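Local coordinates for major capsid protein (Faustovirus, PDB 5J7O), which serves as the major capsid protein of this large double-stranded DNA virus, a double jelly-roll protein that assembles as three copies and probably tiles the capsid, at residues T202-I207 against Y421-Q426; I447-R452 against G565-N570; A114-V119 against A170-V175; G338-Q343 against T374-S379; L350-G355 against L363-N368. All coordinates share one frame; numbering follows the deposited sequence.

Following the chain from its N terminus, contact 3 closes first, pairing 114-119 with 170-175 after a loop of 50 residues. Residues 202-207 then open contact 1, which closes only at 421-426. Within that span 338-343 meets 374-379 in contact 4, and within contact 4 lies contact 5, where 350-355 meets 363-368 on the same two strands, 341-351 and 364-375. Contact 2, between 447-452 and 565-570, follows in series. Contacts 1 and 2 touch and reach one four-stranded sheet, contact 1 bringing helix 203-212 onto it. Contacts 3 and 4 also touch, through Asn173 with Ala378 and Thr118 with Ser379. No two loops cross.

Contact 1 (T202-I207 against Y421-Q426); sequences TALAAI and YREQVQ
Thr202 and Glu423 meet tip to tip where helix 203-212 packs on a sheet of the double jelly-roll, beside strand 415-428. The tight part is this polar pair: Thr202 OG1 donates to Glu423 OE1 at 2.6 Å, OE1 accepting through its syn lone pair, on the side of the other oxygen. In Glu423 chi1 (156°) sets CG anti to the backbone N, and the extended chain beyond CG carries the carboxylate to the hydroxyl. Thr202 is the N-cap residue, and the same hydroxyl accepts a weak capping bond from Leu204 N at 3.1 Å. OG1 thus accepts from the first turn and donates to the acid, whose negative charge near the helix N terminus would probably be eased by the helix dipole.

Flanking this pair, the packing is apolar and thinner. On one flank Ala205 CB lies 4.0 Å from Tyr421 CD1, approaching the ring obliquely; the phenol OH is held separately by a hydrogen bond to Leu300 O. On the other, more solvent-accessible flank sits exposed Val425, which meets Leu204 tip to tip, while strand 607-620 backs Leu204 through Ile610 and Ile612. The leucine also crosses the Glu423 side chain at about a right angle, and its CD1 touches both, with Val425 CG2 3.6 Å away and Glu423 OE2 at the same 3.6 Å.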
# COMPACT_ATOMS: atom_id res chain seq x y z
N THR B 202 13.00 -25.48 3.64
CA THR B 202 13.03 -25.06 5.03
C THR B 202 12.26 -23.75 5.20
O THR B 202 11.63 -23.25 4.26
CB THR B 202 14.47 -24.91 5.52
OG1 THR B 202 15.09 -23.81 4.85
CG2 THR B 202 15.27 -26.17 5.25
N ALA B 203 12.31 -23.20 6.41
CA ALA B 203 11.77 -21.87 6.64
C ALA B 203 12.54 -20.82 5.86
O ALA B 203 12.00 -19.76 5.53
CB ALA B 203 11.79 -21.54 8.13
N LEU B 204 13.81 -21.10 5.54
CA LEU B 204 14.60 -20.18 4.73
C LEU B 204 14.02 -20.05 3.33
O LEU B 204 13.95 -18.94 2.79
CB LEU B 204 16.05 -20.65 4.68
CG LEU B 204 16.76 -20.65 6.03
CD1 LEU B 204 18.18 -21.15 5.91
CD2 LEU B 204 16.73 -19.25 6.61
N ALA B 205 13.60 -21.16 2.73
CA ALA B 205 12.92 -21.08 1.45
C ALA B 205 11.56 -20.40 1.59
O ALA B 205 11.13 -19.67 0.69
CB ALA B 205 12.76 -22.47 0.84
N ALA B 206 10.89 -20.62 2.71
CA ALA B 206 9.58 -20.01 2.92
C ALA B 206 9.68 -18.49 3.02
O ALA B 206 8.82 -17.77 2.50
CB ALA B 206 8.92 -20.58 4.18
N ILE B 207 10.73 -17.98 3.67
CA ILE B 207 10.87 -16.53 3.77
C ILE B 207 11.36 -15.94 2.45
O ILE B 207 11.07 -14.78 2.14
CB ILE B 207 11.78 -16.13 4.94
CG1 ILE B 207 13.23 -16.57 4.69
CG2 ILE B 207 11.26 -16.71 6.23
CD1 ILE B 207 14.21 -16.05 5.71
N TYR B 421 13.85 -27.48 -4.55
CA TYR B 421 14.68 -26.59 -3.76
C TYR B 421 16.03 -27.24 -3.48
O TYR B 421 16.12 -28.44 -3.26
CB TYR B 421 13.99 -26.22 -2.45
CG TYR B 421 12.68 -25.50 -2.62
CD1 TYR B 421 12.64 -24.12 -2.78
CD2 TYR B 421 11.48 -26.19 -2.60
CE1 TYR B 421 11.44 -23.45 -2.93
CE2 TYR B 421 10.27 -25.54 -2.75
CZ TYR B 421 10.26 -24.17 -2.92
OH TYR B 421 9.06 -23.51 -3.07
N ARG B 422 17.08 -26.42 -3.49
CA ARG B 422 18.43 -26.88 -3.19
C ARG B 422 19.13 -25.78 -2.39
O ARG B 422 19.52 -24.75 -2.95
CB ARG B 422 19.20 -27.22 -4.46
CG ARG B 422 19.13 -28.69 -4.83
CD ARG B 422 19.86 -29.52 -3.78
NE ARG B 422 19.72 -30.96 -3.98
CZ ARG B 422 20.54 -31.86 -3.45
NH1 ARG B 422 21.57 -31.47 -2.70
NH2 ARG B 422 20.35 -33.15 -3.67
N GLU B 423 19.29 -26.01 -1.09
CA GLU B 423 19.68 -24.99 -0.14
C GLU B 423 21.05 -25.30 0.46
O GLU B 423 21.39 -26.46 0.69
CB GLU B 423 18.63 -24.87 0.98
CG GLU B 423 19.14 -24.30 2.29
CD GLU B 423 18.06 -24.28 3.37
OE1 GLU B 423 16.88 -24.12 3.02
OE2 GLU B 423 18.41 -24.44 4.56
N GLN B 424 21.83 -24.24 0.69
CA GLN B 424 23.09 -24.33 1.42
C GLN B 424 23.24 -23.09 2.30
O GLN B 424 22.99 -21.97 1.85
CB GLN B 424 24.30 -24.44 0.48
CG GLN B 424 25.62 -24.08 1.13
CD GLN B 424 26.81 -24.30 0.22
OE1 GLN B 424 26.99 -25.38 -0.34
NE2 GLN B 424 27.64 -23.27 0.06
N VAL B 425 23.66 -23.31 3.54
CA VAL B 425 23.89 -22.24 4.50
C VAL B 425 25.32 -22.35 4.99
O VAL B 425 25.69 -23.34 5.63
CB VAL B 425 22.90 -22.30 5.68
CG1 VAL B 425 23.16 -21.15 6.63
CG2 VAL B 425 21.47 -22.27 5.17
N GLN B 426 26.13 -21.33 4.69
CA GLN B 426 27.53 -21.28 5.08
C GLN B 426 27.72 -20.16 6.08
O GLN B 426 27.50 -18.99 5.76
CB GLN B 426 28.43 -21.06 3.86
CG GLN B 426 29.90 -20.88 4.18
CD GLN B 426 30.60 -22.20 4.45
OE1 GLN B 426 30.78 -23.01 3.54
NE2 GLN B 426 30.99 -22.42 5.70

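Contact 2 (I447-R452 against G565-N570); sequences IYLGLR and GALFLN
Different first torsions bring the rings of Tyr448 and Phe568 together: Tyr448 holds CG beside its backbone N (chi1 -51°), whereas Phe568 holds CG anti to N (chi1 -172°). From neighbouring antiparallel strands of a jelly-roll sheet, the two side chains then run side by side, pointing the same way. Tyr448 CE2 comes to 3.8 Å from Phe568 CE2, arriving at the edge of the phenylalanine ring near its plane, with the ring planes inclined at 69°. Phe212 of helix 203-212 meets both rings, Phe446 stacks on Phe568, and the Tyr448 hydroxyl is hydrogen-bonded to His213 NE2.

The two backbones pair antiparallel. Ile447 with Leu569 and Leu449 with Leu567 are hydrogen-bonded pairs, each joined by two N-H to O bonds; Leu449 N to Leu567 O measures 2.9 Å. Tyr448 and Phe568 form the non-hydrogen-bonded pair between them, where Tyr448 CA also approaches Leu567 O at 3.6 Å in a CA-H...O contact. Across the two strands the opposite face carries aliphatic side chains: Leu449 CB meets Leu567 CB at 4.0 Å and Ile447 CB meets Leu569 CD1 at 4.2 Å, with Tyr545 of helix 542-552 packed on Leu567 and Leu569. Past the last direct bond a water continues the pairing, accepting from Leu451 N at 2.8 Å and donating to Gly565 O, also at 2.8 Å.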
# COMPACT_ATOMS: atom_id res chain seq x y z
N ILE B 447 18.64 -18.35 -8.07
CA ILE B 447 19.12 -18.59 -6.71
C ILE B 447 18.71 -17.42 -5.82
O ILE B 447 19.01 -16.27 -6.14
CB ILE B 447 20.65 -18.78 -6.67
CG1 ILE B 447 21.08 -19.96 -7.54
CG2 ILE B 447 21.13 -18.97 -5.24
CD1 ILE B 447 22.58 -20.15 -7.61
N TYR B 448 18.04 -17.72 -4.71
CA TYR B 448 17.80 -16.73 -3.68
C TYR B 448 19.04 -16.64 -2.79
O TYR B 448 19.58 -17.66 -2.36
CB TYR B 448 16.58 -17.08 -2.84
CG TYR B 448 15.32 -17.38 -3.62
CD1 TYR B 448 14.89 -18.69 -3.82
CD2 TYR B 448 14.54 -16.36 -4.15
CE1 TYR B 448 13.74 -18.97 -4.52
CE2 TYR B 448 13.38 -16.63 -4.86
CZ TYR B 448 12.99 -17.94 -5.04
OH TYR B 448 11.84 -18.22 -5.75
N LEU B 449 19.49 -15.42 -2.51
CA LEU B 449 20.74 -15.21 -1.78
C LEU B 449 20.53 -14.25 -0.62
O LEU B 449 19.72 -13.31 -0.69
CB LEU B 449 21.84 -14.68 -2.70
CG LEU B 449 23.23 -14.52 -2.08
CD1 LEU B 449 23.78 -15.86 -1.63
CD2 LEU B 449 24.19 -13.83 -3.04
N GLY B 450 21.28 -14.48 0.46
CA GLY B 450 21.27 -13.59 1.60
C GLY B 450 22.42 -13.92 2.53
O GLY B 450 22.95 -15.03 2.53
N LEU B 451 22.81 -12.91 3.32
CA LEU B 451 23.85 -13.04 4.33
C LEU B 451 23.23 -12.58 5.65
O LEU B 451 23.31 -11.40 6.01
CB LEU B 451 25.09 -12.23 3.96
CG LEU B 451 26.34 -12.40 4.83
CD1 LEU B 451 26.79 -13.86 4.85
CD2 LEU B 451 27.47 -11.50 4.35
N ARG B 452 22.62 -13.52 6.37
CA ARG B 452 21.82 -13.19 7.54
C ARG B 452 22.68 -13.20 8.79
O ARG B 452 23.34 -14.21 9.07
CB ARG B 452 20.67 -14.17 7.69
CG ARG B 452 19.93 -14.06 9.01
CD ARG B 452 19.53 -15.43 9.52
NE ARG B 452 18.15 -15.78 9.20
CZ ARG B 452 17.63 -16.99 9.38
NH1 ARG B 452 18.38 -17.97 9.86
NH2 ARG B 452 16.36 -17.21 9.07
N GLY B 565 18.30 -7.11 2.17
CA GLY B 565 19.30 -8.14 2.01
C GLY B 565 18.89 -9.30 1.14
O GLY B 565 19.60 -10.32 1.12
N ALA B 566 17.78 -9.20 0.43
CA ALA B 566 17.28 -10.28 -0.41
C ALA B 566 17.78 -10.08 -1.84
O ALA B 566 17.44 -9.09 -2.49
CB ALA B 566 15.76 -10.34 -0.38
N LEU B 567 18.59 -11.02 -2.32
CA LEU B 567 19.17 -10.94 -3.66
C LEU B 567 18.68 -12.10 -4.51
O LEU B 567 18.44 -13.21 -4.01
CB LEU B 567 20.70 -10.93 -3.60
CG LEU B 567 21.37 -9.59 -3.29
CD1 LEU B 567 21.15 -9.16 -1.84
CD2 LEU B 567 22.85 -9.64 -3.62
N PHE B 568 18.53 -11.84 -5.81
CA PHE B 568 17.94 -12.78 -6.75
C PHE B 568 18.89 -12.92 -7.93
O PHE B 568 19.01 -12.01 -8.76
CB PHE B 568 16.56 -12.29 -7.21
CG PHE B 568 15.80 -13.28 -8.04
CD1 PHE B 568 15.92 -13.29 -9.42
CD2 PHE B 568 14.93 -14.18 -7.44
CE1 PHE B 568 15.21 -14.20 -10.19
CE2 PHE B 568 14.22 -15.09 -8.21
CZ PHE B 568 14.36 -15.10 -9.58
N LEU B 569 19.58 -14.06 -8.01
CA LEU B 569 20.52 -14.34 -9.10
C LEU B 569 19.79 -15.11 -10.19
O LEU B 569 19.51 -16.30 -10.03
CB LEU B 569 21.72 -15.14 -8.59
CG LEU B 569 22.33 -14.78 -7.23
CD1 LEU B 569 23.47 -15.74 -6.90
CD2 LEU B 569 22.83 -13.35 -7.20
N ASN B 570 19.49 -14.44 -11.30
CA ASN B 570 18.64 -15.00 -12.34
C ASN B 570 19.47 -15.57 -13.48
O ASN B 570 20.48 -15.00 -13.88
CB ASN B 570 17.67 -13.94 -12.88
CG ASN B 570 16.70 -14.49 -13.89
OD1 ASN B 570 16.47 -15.70 -13.96
ND2 ASN B 570 16.12 -13.61 -14.69
O HOH W 1 21.84 -10.34 2.76

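Contact 3 (A114-V119 against A170-V175); sequences ASAGTV and AATNFV
Gly117 and Ala171 form an antiparallel hydrogen-bonded pair between short strands 116-118 and 170-172, which run at 123° to each other, with Gly117 N donating to Ala171 O at 2.9 Å and Ala171 N returning a longer bond of 3.3 Å to Gly117 O from above the carbonyl plane, 63° out of it.

The side-chain contacts are mostly methyls. Val119 CG2 rests on Ala171 CB at 3.7 Å. At the other end, Ala114 CB presses against the backbone of Asn173, 3.3 Å from its carbonyl O, while Val175 CG1 reaches to 4.1 Å from Ala114 CB. Between these ends Thr172, with CG2 anti to its backbone N, brings that methyl to 3.7 Å from Ser115 O and almost as near to Ala114 O.

Strand 116-118 is outermost by strand count in a three-stranded sheet that continues through 170-177 to 333-336, though Thr118 and Ser115 also bond the backbone of Ser379 and Ser382. Asn173 ties this corner to the loop after strand 364-375, its OD1 accepting from Ala378 N and its ND2 donating to Ser381 O. One good bond and one long, off-plane bond, supplemented by methyl contacts, imply a short, splayed pairing of limited extent in which small side chains allow close backbone approach.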
# COMPACT_ATOMS: atom_id res chain seq x y z
N ALA B 114 1.15 -15.77 29.70
CA ALA B 114 2.36 -15.93 30.50
C ALA B 114 2.00 -16.29 31.94
O ALA B 114 0.87 -16.09 32.40
CB ALA B 114 3.20 -14.66 30.47
N SER B 115 2.99 -16.82 32.66
CA SER B 115 2.79 -17.18 34.05
C SER B 115 2.94 -15.94 34.94
O SER B 115 3.48 -14.91 34.54
CB SER B 115 3.78 -18.26 34.48
OG SER B 115 5.11 -17.77 34.50
N ALA B 116 2.44 -16.07 36.17
CA ALA B 116 2.47 -14.95 37.10
C ALA B 116 3.89 -14.70 37.60
O ALA B 116 4.64 -15.63 37.91
CB ALA B 116 1.54 -15.22 38.29
N GLY B 117 4.26 -13.42 37.68
CA GLY B 117 5.56 -13.00 38.13
C GLY B 117 5.46 -11.88 39.16
O GLY B 117 4.46 -11.75 39.87
N THR B 118 6.51 -11.07 39.22
CA THR B 118 6.58 -9.98 40.18
C THR B 118 7.12 -8.73 39.50
O THR B 118 7.71 -8.78 38.42
CB THR B 118 7.46 -10.33 41.39
OG1 THR B 118 8.69 -10.92 40.93
CG2 THR B 118 6.75 -11.30 42.32
N VAL B 119 6.90 -7.60 40.16
CA VAL B 119 7.50 -6.34 39.72
C VAL B 119 8.98 -6.35 40.10
O VAL B 119 9.31 -6.56 41.28
CB VAL B 119 6.78 -5.15 40.34
CG1 VAL B 119 7.42 -3.84 39.90
CG2 VAL B 119 5.30 -5.17 39.97
N ALA B 170 2.56 -8.38 42.44
CA ALA B 170 2.22 -9.21 41.28
C ALA B 170 2.37 -8.42 39.98
O ALA B 170 2.14 -7.21 39.92
CB ALA B 170 0.79 -9.74 41.41
N ALA B 171 2.76 -9.14 38.93
CA ALA B 171 2.92 -8.58 37.59
C ALA B 171 3.04 -9.73 36.60
O ALA B 171 3.72 -10.72 36.89
CB ALA B 171 4.15 -7.66 37.50
N THR B 172 2.39 -9.58 35.45
CA THR B 172 2.39 -10.62 34.43
C THR B 172 2.82 -10.03 33.10
O THR B 172 2.37 -8.94 32.72
CB THR B 172 1.00 -11.27 34.29
OG1 THR B 172 0.59 -11.78 35.56
CG2 THR B 172 1.03 -12.40 33.28
N ASN B 173 3.68 -10.74 32.39
CA ASN B 173 4.10 -10.34 31.06
C ASN B 173 3.02 -10.66 30.04
O ASN B 173 2.14 -11.50 30.26
CB ASN B 173 5.41 -11.03 30.67
CG ASN B 173 6.60 -10.51 31.45
OD1 ASN B 173 6.67 -9.33 31.78
ND2 ASN B 173 7.54 -11.40 31.75
N PHE B 174 3.09 -9.98 28.90
CA PHE B 174 2.24 -10.30 27.76
C PHE B 174 2.95 -11.31 26.86
O PHE B 174 4.14 -11.60 27.02
CB PHE B 174 1.88 -9.04 26.98
CG PHE B 174 0.84 -8.18 27.65
CD1 PHE B 174 0.32 -8.52 28.89
CD2 PHE B 174 0.36 -7.04 27.02
CE1 PHE B 174 -0.63 -7.73 29.50
CE2 PHE B 174 -0.60 -6.25 27.62
CZ PHE B 174 -1.10 -6.59 28.86
N VAL B 175 2.20 -11.86 25.91
CA VAL B 175 2.74 -12.83 24.97
C VAL B 175 2.52 -12.32 23.55
O VAL B 175 1.57 -11.58 23.27
CB VAL B 175 2.12 -14.23 25.14
CG1 VAL B 175 2.63 -14.88 26.42
CG2 VAL B 175 0.61 -14.15 25.15

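Contact 4 (G338-Q343 against T374-S379); sequences GNLFLQ and TPTLAS
Thr376 and Leu342 meet beside a carbonyl oxygen that both of them grip, Thr374 O. The threonine turns OG1 anti to its own carbonyl carbon, beside the backbone N (chi1 -57°), and from there the hydroxyl donates to Thr374 O at 3.0 Å. Leu342 N donates to the same oxygen at 2.8 Å in a nearly straight bond (177°), the two donors arriving from opposite faces of the carbonyl plane. The hydroxyl also lies against the leucine, with OG1 3.5 Å from Leu342 CB. Leu340 reaches the backbone of the same threonine, its branch CD2 lying 4.0 Å from Thr376 O.

Around the shared acceptor the main chain pairs in antiparallel fashion: Thr374 N returns a bond to Leu342 O, and Thr376 N donates to Leu340 O at 3.0 Å. On the other face of the sheet Phe341 and Pro375 cross obliquely. With chi1 -51° the phenylalanine holds CG beside its backbone N, and ring atom CD1 comes to 4.0 Å from Pro375 CA and 4.1 Å from Pro375 CG. One water donates to Leu342 O and also meets Thr374 OG1; another accepts from Gly338 N and donates to Thr376 O.

Both faces lead into subunit interfaces. Ile241 and Asn237 of the second subunit pack on Phe341 and Pro375, respectively, and Thr263 and Gly264 of the third subunit on Leu342 and Thr374, respectively. Asn339 centres an inverse gamma turn just before the pairing starts. The paired residues form the open end of a long beta-hairpin, strands 341-351 and 364-375, within a mixed sheet of the capsid protein.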
# COMPACT_ATOMS: atom_id res chain seq x y z
N GLY B 338 4.16 -6.29 29.60
CA GLY B 338 2.72 -6.15 29.77
C GLY B 338 2.33 -4.78 30.27
O GLY B 338 2.89 -3.76 29.84
N ASN B 339 1.37 -4.74 31.18
CA ASN B 339 0.87 -3.48 31.74
C ASN B 339 1.74 -3.04 32.92
O ASN B 339 1.28 -2.87 34.05
CB ASN B 339 -0.59 -3.62 32.15
CG ASN B 339 -1.24 -2.28 32.44
OD1 ASN B 339 -0.81 -1.25 31.93
ND2 ASN B 339 -2.28 -2.30 33.26
N LEU B 340 3.03 -2.87 32.64
CA LEU B 340 4.00 -2.44 33.64
C LEU B 340 5.03 -1.56 32.94
O LEU B 340 5.68 -1.99 31.99
CB LEU B 340 4.68 -3.64 34.30
CG LEU B 340 5.67 -3.35 35.44
CD1 LEU B 340 4.93 -2.84 36.67
CD2 LEU B 340 6.48 -4.59 35.76
N PHE B 341 5.16 -0.32 33.41
CA PHE B 341 6.00 0.67 32.76
C PHE B 341 6.93 1.32 33.77
O PHE B 341 6.53 1.61 34.90
CB PHE B 341 5.16 1.76 32.08
CG PHE B 341 4.09 1.21 31.17
CD1 PHE B 341 4.36 0.96 29.84
CD2 PHE B 341 2.82 0.95 31.66
CE1 PHE B 341 3.38 0.45 29.00
CE2 PHE B 341 1.84 0.45 30.83
CZ PHE B 341 2.11 0.20 29.50
N LEU B 342 8.18 1.54 33.36
CA LEU B 342 9.16 2.25 34.18
C LEU B 342 9.03 3.74 33.91
O LEU B 342 9.26 4.20 32.78
CB LEU B 342 10.57 1.77 33.88
CG LEU B 342 11.69 2.55 34.58
CD1 LEU B 342 11.76 2.19 36.06
CD2 LEU B 342 13.03 2.31 33.90
N GLN B 343 8.66 4.50 34.93
CA GLN B 343 8.53 5.95 34.82
C GLN B 343 9.85 6.60 35.19
O GLN B 343 10.33 6.44 36.32
CB GLN B 343 7.40 6.46 35.72
CG GLN B 343 7.27 7.97 35.75
CD GLN B 343 6.10 8.44 36.59
OE1 GLN B 343 5.35 7.62 37.13
NE2 GLN B 343 5.92 9.75 36.69
N THR B 374 9.05 3.45 29.97
CA THR B 374 9.71 2.32 29.31
C THR B 374 9.00 1.03 29.70
O THR B 374 9.02 0.66 30.89
CB THR B 374 11.19 2.26 29.68
OG1 THR B 374 11.73 3.58 29.69
CG2 THR B 374 11.95 1.42 28.67
N PRO B 375 8.37 0.33 28.76
CA PRO B 375 7.76 -0.96 29.08
C PRO B 375 8.78 -1.91 29.70
O PRO B 375 9.93 -1.99 29.26
CB PRO B 375 7.25 -1.46 27.73
CG PRO B 375 7.01 -0.22 26.94
CD PRO B 375 8.08 0.75 27.37
N THR B 376 8.34 -2.64 30.72
CA THR B 376 9.24 -3.43 31.56
C THR B 376 8.73 -4.85 31.70
O THR B 376 7.53 -5.08 31.89
CB THR B 376 9.38 -2.79 32.95
OG1 THR B 376 9.84 -1.44 32.81
CG2 THR B 376 10.37 -3.57 33.80
N LEU B 377 9.65 -5.81 31.60
CA LEU B 377 9.33 -7.21 31.81
C LEU B 377 9.19 -7.51 33.29
O LEU B 377 9.96 -7.02 34.12
CB LEU B 377 10.41 -8.11 31.21
CG LEU B 377 10.58 -8.14 29.69
CD1 LEU B 377 11.88 -8.84 29.33
CD2 LEU B 377 9.41 -8.84 29.04
N ALA B 378 8.20 -8.33 33.63
CA ALA B 378 8.07 -8.84 34.99
C ALA B 378 9.03 -10.00 35.21
O ALA B 378 9.30 -10.79 34.31
CB ALA B 378 6.64 -9.28 35.27
N SER B 379 9.56 -10.09 36.43
CA SER B 379 10.47 -11.17 36.77
C SER B 379 9.70 -12.47 36.95
O SER B 379 8.64 -12.51 37.58
CB SER B 379 11.24 -10.84 38.04
OG SER B 379 12.00 -9.66 37.89
O HOH W 2 5.21 -6.95 31.80
O HOH W 3 11.28 5.24 31.56

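Contact 5 (L350-G355 against L363-N368); sequences LTTGAG and LLTQYN
Leu350 faces both Thr365 and Gln366, a classic beta bulge close to the loop end of the hairpin formed by strands 341-351 and 364-375. Among the hydrogen bonds, those of Leu350 are the straighter: its N donates to Gln366 O at 3.0 Å, and its O accepts from Thr365 N at 2.7 Å, each donor lying nearly along the C=O axis. Nearer the loop, Thr352 N donates to Leu363 O in a more bent bond (139°).

CA-H...O contacts supplement these bonds. Thr351 CA approaches Leu363 O at 3.1 Å, giving that oxygen a second neighbour beside Thr352 N, and Leu364 CA approaches Leu350 O.

Apolar and mixed contacts divide between the two faces. Leu350 and Gln366 run side by side, pointing the same way, with Gln366 NE2 3.6 Å from Leu350 CD2. On the other face Thr351 puts CG2 anti to its carbonyl carbon, and this methyl meets Leu364 CA at 3.7 Å; Leu364 CD1 lies 3.4 Å from Leu350 O. Phe503 of the third subunit packs on Leu364, and Asp493 of the same subunit on Leu363, so the tip of the hairpin takes part in the assembly. Thr352, which is exposed, touches Leu363 CB through OG1, and it crosses Thr365 at about a right angle, its CG2 lying 3.7 Å from Thr365 OG1.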
# COMPACT_ATOMS: atom_id res chain seq x y z
N LEU B 350 15.07 25.63 40.09
CA LEU B 350 15.97 26.78 40.06
C LEU B 350 15.57 27.72 41.19
O LEU B 350 14.63 28.51 41.07
CB LEU B 350 15.91 27.48 38.71
CG LEU B 350 16.67 28.80 38.57
CD1 LEU B 350 18.16 28.61 38.85
CD2 LEU B 350 16.46 29.41 37.19
N THR B 351 16.28 27.63 42.31
CA THR B 351 16.14 28.59 43.40
C THR B 351 17.30 29.58 43.36
O THR B 351 18.34 29.33 42.74
CB THR B 351 16.09 27.89 44.76
OG1 THR B 351 17.28 27.11 44.95
CG2 THR B 351 14.87 26.98 44.86
N THR B 352 17.10 30.72 44.02
CA THR B 352 18.11 31.77 44.06
C THR B 352 18.51 32.19 45.47
O THR B 352 19.49 32.92 45.61
CB THR B 352 17.62 33.02 43.31
OG1 THR B 352 16.69 33.74 44.14
CG2 THR B 352 16.92 32.64 42.01
N GLY B 353 17.80 31.74 46.50
CA GLY B 353 18.04 32.17 47.86
C GLY B 353 19.08 31.34 48.57
O GLY B 353 19.92 30.68 47.96
N ALA B 354 19.01 31.38 49.90
CA ALA B 354 19.96 30.64 50.73
C ALA B 354 19.82 29.14 50.50
O ALA B 354 18.71 28.60 50.56
CB ALA B 354 19.74 30.98 52.21
N GLY B 355 20.95 28.48 50.25
CA GLY B 355 20.93 27.06 49.96
C GLY B 355 20.50 26.72 48.56
O GLY B 355 20.01 25.61 48.33
N LEU B 363 13.92 30.61 47.25
CA LEU B 363 13.13 31.35 46.26
C LEU B 363 13.15 30.58 44.94
O LEU B 363 14.06 30.74 44.13
CB LEU B 363 13.67 32.77 46.09
CG LEU B 363 12.72 33.85 45.55
CD1 LEU B 363 13.30 35.23 45.82
CD2 LEU B 363 12.43 33.68 44.07
N LEU B 364 12.12 29.77 44.71
CA LEU B 364 12.03 28.96 43.50
C LEU B 364 11.49 29.80 42.35
O LEU B 364 10.37 30.31 42.42
CB LEU B 364 11.15 27.74 43.74
CG LEU B 364 10.88 26.90 42.49
CD1 LEU B 364 12.17 26.27 41.97
CD2 LEU B 364 9.83 25.83 42.76
N THR B 365 12.28 29.91 41.28
CA THR B 365 11.93 30.72 40.12
C THR B 365 11.39 29.88 38.96
O THR B 365 10.34 30.22 38.40
CB THR B 365 13.15 31.52 39.65
OG1 THR B 365 13.50 32.49 40.64
CG2 THR B 365 12.87 32.22 38.33
N GLN B 366 12.07 28.80 38.60
CA GLN B 366 11.68 27.97 37.47
C GLN B 366 11.66 26.50 37.89
O GLN B 366 12.52 26.04 38.64
CB GLN B 366 12.64 28.14 36.29
CG GLN B 366 12.77 29.57 35.79
CD GLN B 366 13.79 29.70 34.68
OE1 GLN B 366 14.04 28.76 33.93
NE2 GLN B 366 14.40 30.88 34.58
N TYR B 367 10.66 25.78 37.39
CA TYR B 367 10.53 24.34 37.60
C TYR B 367 10.35 23.67 36.25
O TYR B 367 9.63 24.17 35.38
CB TYR B 367 9.35 24.01 38.53
CG TYR B 367 8.98 22.55 38.57
CD1 TYR B 367 9.57 21.68 39.48
CD2 TYR B 367 8.02 22.03 37.70
CE1 TYR B 367 9.23 20.34 39.52
CE2 TYR B 367 7.68 20.69 37.74
CZ TYR B 367 8.28 19.85 38.65
OH TYR B 367 7.93 18.52 38.68
N ASN B 368 11.01 22.52 36.08
CA ASN B 368 10.88 21.72 34.87
C ASN B 368 10.73 20.26 35.26
O ASN B 368 11.39 19.79 36.19
CB ASN B 368 12.09 21.88 33.94
CG ASN B 368 12.14 23.25 33.29
OD1 ASN B 368 12.49 24.24 33.94
ND2 ASN B 368 11.81 23.32 32.01